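Local coordinates for protein 6-O-methylguanine DNA methyltransferase (PDB 2B6C) that is of unknown function but is predicted to be a DNA alkylation repair enzyme of the AlkD-like family, at residues Lys162-Asp167 / Trp181-Tyr186. Numbering follows the deposited sequence.
Sequences KAIIYD and WSLRQY. With SO4 (sulfate ion), chain J.
The Arg184 guanidinium meets a sulfate ion with its edge: O4 lies there in the guanidinium plane, while O2 approaches obliquely. NE donates to both oxygens, and both bonds are weak. The one to O4 is long, 3.4 Å from NE, but nearly straight at 173°. The one to O2 is short, 2.8 Å from NE, but strongly bent at 124°. The reach of NH2 to O2 is doubtful, because the position of NH2 is less sure. The chain is extended from CG to NE, with CG opposite the backbone N (chi1 -174°), which carries the group outward to the anion. The guanidinium has a second anionic partner: its NH1 forms a salt bridge with Glu210. Tyr214 also binds the sulfate. The ion probably comes from the crystallisation liquor.

Away from the sulfate, the helices join through a small buried apolar patch. Ile164 and Leu183 meet tip to tip, CD1 of Ile164 lying 3.7 Å from CD2 of Leu183. The same Ile164 CD1 rests 3.7 Å from Ser182 OG. That hydroxyl is hydrogen-bonded to the backbone O of Ile179, one turn earlier, so its polar need is met within its own helix. Leu203 from a loop touches both Ile164 and Leu183, and Val194 and Met198 of helix 191-200 also pack on Leu183.

The backbones stay apart, with 8.8 Å between Ile164 CA and Ser182 CA. The two segments run roughly antiparallel on helices 157-166 and 173-186. Such antiparallel pairing of successive helices is consistent with the HEAT-like all-helical fold of AlkD-type proteins.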
ATOM      1  N   LYS B 162      -9.312  23.314  19.291  1.00 16.23           N
ATOM      2  CA  LYS B 162     -10.246  24.240  18.630  1.00 16.87           C
ATOM      3  C   LYS B 162     -11.577  23.603  18.278  1.00 16.29           C
ATOM      4  O   LYS B 162     -12.644  24.185  18.538  1.00 16.76           O
ATOM      5  CB  LYS B 162      -9.628  24.873  17.370  1.00 17.10           C
ATOM      6  CG  LYS B 162     -10.484  26.021  16.807  1.00 17.71           C
ATOM      7  CD  LYS B 162      -9.751  26.796  15.710  1.00 18.44           C
ATOM      8  CE  LYS B 162      -9.630  25.997  14.419  1.00 18.27           C
ATOM      9  NZ  LYS B 162      -9.296  26.930  13.282  1.00 18.49           N
ATOM     10  N   ALA B 163     -11.528  22.393  17.708  1.00 16.28           N
ATOM     11  CA  ALA B 163     -12.749  21.661  17.372  1.00 15.87           C
ATOM     12  C   ALA B 163     -13.586  21.312  18.591  1.00 16.33           C
ATOM     13  O   ALA B 163     -14.824  21.368  18.528  1.00 15.71           O
ATOM     14  CB  ALA B 163     -12.472  20.422  16.548  1.00 15.82           C
ATOM     15  N   ILE B 164     -12.932  20.949  19.690  1.00 16.27           N
ATOM     16  CA  ILE B 164     -13.676  20.585  20.900  1.00 15.44           C
ATOM     17  C   ILE B 164     -14.343  21.828  21.481  1.00 15.87           C
ATOM     18  O   ILE B 164     -15.524  21.777  21.878  1.00 15.18           O
ATOM     19  CB  ILE B 164     -12.792  19.891  21.960  1.00 15.42           C
ATOM     20  CG1 ILE B 164     -12.309  18.540  21.442  1.00 13.90           C
ATOM     21  CG2 ILE B 164     -13.549  19.741  23.315  1.00 13.95           C
ATOM     22  CD1 ILE B 164     -11.154  17.946  22.202  1.00 11.94           C
ATOM     23  N   ILE B 165     -13.594  22.938  21.508  1.00 16.24           N
ATOM     24  CA  ILE B 165     -14.110  24.227  21.974  1.00 16.46           C
ATOM     25  C   ILE B 165     -15.390  24.596  21.199  1.00 16.62           C
ATOM     26  O   ILE B 165     -16.412  24.979  21.797  1.00 16.87           O
ATOM     27  CB  ILE B 165     -13.029  25.362  21.884  1.00 16.48           C
ATOM     28  CG1 ILE B 165     -12.053  25.304  23.080  1.00 16.77           C
ATOM     29  CG2 ILE B 165     -13.686  26.735  21.840  1.00 16.03           C
ATOM     30  CD1 ILE B 165     -10.722  26.062  22.869  1.00 17.37           C
ATOM     31  N   TYR B 166     -15.348  24.427  19.878  1.00 16.50           N
ATOM     32  CA  TYR B 166     -16.458  24.776  19.008  1.00 16.10           C
ATOM     33  C   TYR B 166     -17.751  24.031  19.342  1.00 16.14           C
ATOM     34  O   TYR B 166     -18.826  24.620  19.306  1.00 15.14           O
ATOM     35  CB  TYR B 166     -16.078  24.515  17.553  1.00 16.64           C
ATOM     36  CG  TYR B 166     -17.095  25.036  16.558  1.00 17.71           C
ATOM     37  CD1 TYR B 166     -17.006  26.348  16.044  1.00 19.30           C
ATOM     38  CD2 TYR B 166     -18.156  24.231  16.138  1.00 15.68           C
ATOM     39  CE1 TYR B 166     -17.959  26.828  15.139  1.00 19.97           C
ATOM     40  CE2 TYR B 166     -19.095  24.694  15.238  1.00 17.43           C
ATOM     41  CZ  TYR B 166     -19.005  25.986  14.744  1.00 18.75           C
ATOM     42  OH  TYR B 166     -19.950  26.412  13.831  1.00 18.10           O
ATOM     43  N   ASP B 167     -17.646  22.734  19.624  1.00 15.77           N
ATOM     44  CA  ASP B 167     -18.820  21.911  19.854  1.00 16.37           C
ATOM     45  C   ASP B 167     -18.988  21.572  21.313  1.00 16.22           C
ATOM     46  O   ASP B 167     -19.735  20.658  21.641  1.00 17.61           O
ATOM     47  CB  ASP B 167     -18.713  20.594  19.055  1.00 16.63           C
ATOM     48  CG  ASP B 167     -19.342  20.698  17.690  1.00 17.17           C
ATOM     49  OD1 ASP B 167     -18.647  20.453  16.689  1.00 16.50           O
ATOM     50  OD2 ASP B 167     -20.518  21.104  17.627  1.00 17.59           O
ATOM     51  N   TRP B 181     -14.409  10.362  22.296  1.00 14.59           N
ATOM     52  CA  TRP B 181     -13.481   9.531  21.526  1.00 15.63           C
ATOM     53  C   TRP B 181     -12.167  10.243  21.177  1.00 15.54           C
ATOM     54  O   TRP B 181     -11.098   9.628  21.199  1.00 15.96           O
ATOM     55  CB  TRP B 181     -14.126   9.131  20.207  1.00 17.09           C
ATOM     56  CG  TRP B 181     -14.927   7.822  20.209  1.00 21.45           C
ATOM     57  CD1 TRP B 181     -15.270   7.019  21.295  1.00 23.38           C
ATOM     58  CD2 TRP B 181     -15.506   7.195  19.047  1.00 23.24           C
ATOM     59  NE1 TRP B 181     -15.997   5.908  20.856  1.00 25.10           N
ATOM     60  CE2 TRP B 181     -16.173   6.004  19.492  1.00 25.30           C
ATOM     61  CE3 TRP B 181     -15.530   7.530  17.669  1.00 21.85           C
ATOM     62  CZ2 TRP B 181     -16.856   5.132  18.592  1.00 23.21           C
ATOM     63  CZ3 TRP B 181     -16.220   6.678  16.777  1.00 22.58           C
ATOM     64  CH2 TRP B 181     -16.865   5.484  17.248  1.00 22.51           C
ATOM     65  N   SER B 182     -12.244  11.518  20.802  1.00 15.07           N
ATOM     66  CA  SER B 182     -11.030  12.236  20.384  1.00 14.64           C
ATOM     67  C   SER B 182     -10.099  12.380  21.598  1.00 14.48           C
ATOM     68  O   SER B 182      -8.880  12.284  21.453  1.00 14.74           O
ATOM     69  CB  SER B 182     -11.344  13.586  19.749  1.00 13.39           C
ATOM     70  OG  SER B 182     -11.589  14.556  20.754  1.00 14.96           O
ATOM     71  N   LEU B 183     -10.692  12.534  22.786  1.00 14.45           N
ATOM     72  CA  LEU B 183      -9.923  12.673  24.029  1.00 14.17           C
ATOM     73  C   LEU B 183      -9.397  11.336  24.519  1.00 14.34           C
ATOM     74  O   LEU B 183      -8.216  11.227  24.866  1.00 14.40           O
ATOM     75  CB  LEU B 183     -10.729  13.405  25.104  1.00 13.39           C
ATOM     76  CG  LEU B 183     -10.976  14.870  24.737  1.00 13.73           C
ATOM     77  CD1 LEU B 183     -12.068  15.467  25.617  1.00 11.60           C
ATOM     78  CD2 LEU B 183      -9.687  15.707  24.731  1.00 14.04           C
ATOM     79  N   ARG B 184     -10.262  10.322  24.495  1.00 14.92           N
ATOM     80  CA  ARG B 184      -9.885   8.947  24.788  1.00 16.36           C
ATOM     81  C   ARG B 184      -8.673   8.469  23.980  1.00 16.45           C
ATOM     82  O   ARG B 184      -7.698   7.995  24.564  1.00 16.06           O
ATOM     83  CB  ARG B 184     -11.074   8.017  24.559  1.00 17.13           C
ATOM     84  CG  ARG B 184     -10.891   6.581  24.952  1.00 19.01           C
ATOM     85  CD  ARG B 184     -12.168   5.928  24.569  1.00 23.81           C
ATOM     86  NE  ARG B 184     -12.352   4.597  25.093  1.00 28.49           N
ATOM     87  CZ  ARG B 184     -13.273   4.234  25.986  1.00 29.25           C
ATOM     88  NH1 ARG B 184     -14.078   5.115  26.569  1.00 30.74           N
ATOM     89  NH2 ARG B 184     -13.350   2.967  26.335  1.00 29.86           N
ATOM     90  N   GLN B 185      -8.727   8.620  22.658  1.00 16.63           N
ATOM     91  CA  GLN B 185      -7.625   8.195  21.778  1.00 16.60           C
ATOM     92  C   GLN B 185      -6.351   8.978  22.017  1.00 16.50           C
ATOM     93  O   GLN B 185      -5.243   8.393  22.105  1.00 15.95           O
ATOM     94  CB  GLN B 185      -8.015   8.362  20.298  1.00 17.84           C
ATOM     95  CG  GLN B 185      -8.919   7.247  19.751  1.00 18.06           C
ATOM     96  CD  GLN B 185      -8.267   5.878  19.898  1.00 21.78           C
ATOM     97  OE1 GLN B 185      -8.729   5.048  20.672  1.00 23.41           O
ATOM     98  NE2 GLN B 185      -7.198   5.635  19.127  1.00 22.46           N
ATOM     99  N   TYR B 186      -6.484  10.304  22.071  1.00 15.73           N
ATOM    100  CA  TYR B 186      -5.304  11.124  22.272  1.00 16.09           C
ATOM    101  C   TYR B 186      -4.650  10.911  23.655  1.00 15.66           C
ATOM    102  O   TYR B 186      -3.412  10.996  23.774  1.00 16.18           O
ATOM    103  CB  TYR B 186      -5.565  12.596  21.959  1.00 16.66           C
ATOM    104  CG  TYR B 186      -4.294  13.398  21.896  1.00 17.49           C
ATOM    105  CD1 TYR B 186      -3.189  12.928  21.153  1.00 16.44           C
ATOM    106  CD2 TYR B 186      -4.182  14.623  22.575  1.00 16.15           C
ATOM    107  CE1 TYR B 186      -2.000  13.647  21.101  1.00 18.02           C
ATOM    108  CE2 TYR B 186      -2.978  15.363  22.528  1.00 18.08           C
ATOM    109  CZ  TYR B 186      -1.902  14.864  21.783  1.00 17.29           C
ATOM    110  OH  TYR B 186      -0.730  15.575  21.731  1.00 19.85           O
TER
HETATM  111  S   SO4 J 403     -11.066   1.641  23.263  1.00 60.46           S
HETATM  112  O1  SO4 J 403     -11.065   0.212  23.520  1.00 60.36           O
HETATM  113  O2  SO4 J 403     -12.382   2.190  23.582  1.00 61.07           O
HETATM  114  O3  SO4 J 403     -10.807   1.837  21.840  1.00 61.09           O
HETATM  115  O4  SO4 J 403     -10.064   2.325  24.073  1.00 60.21           O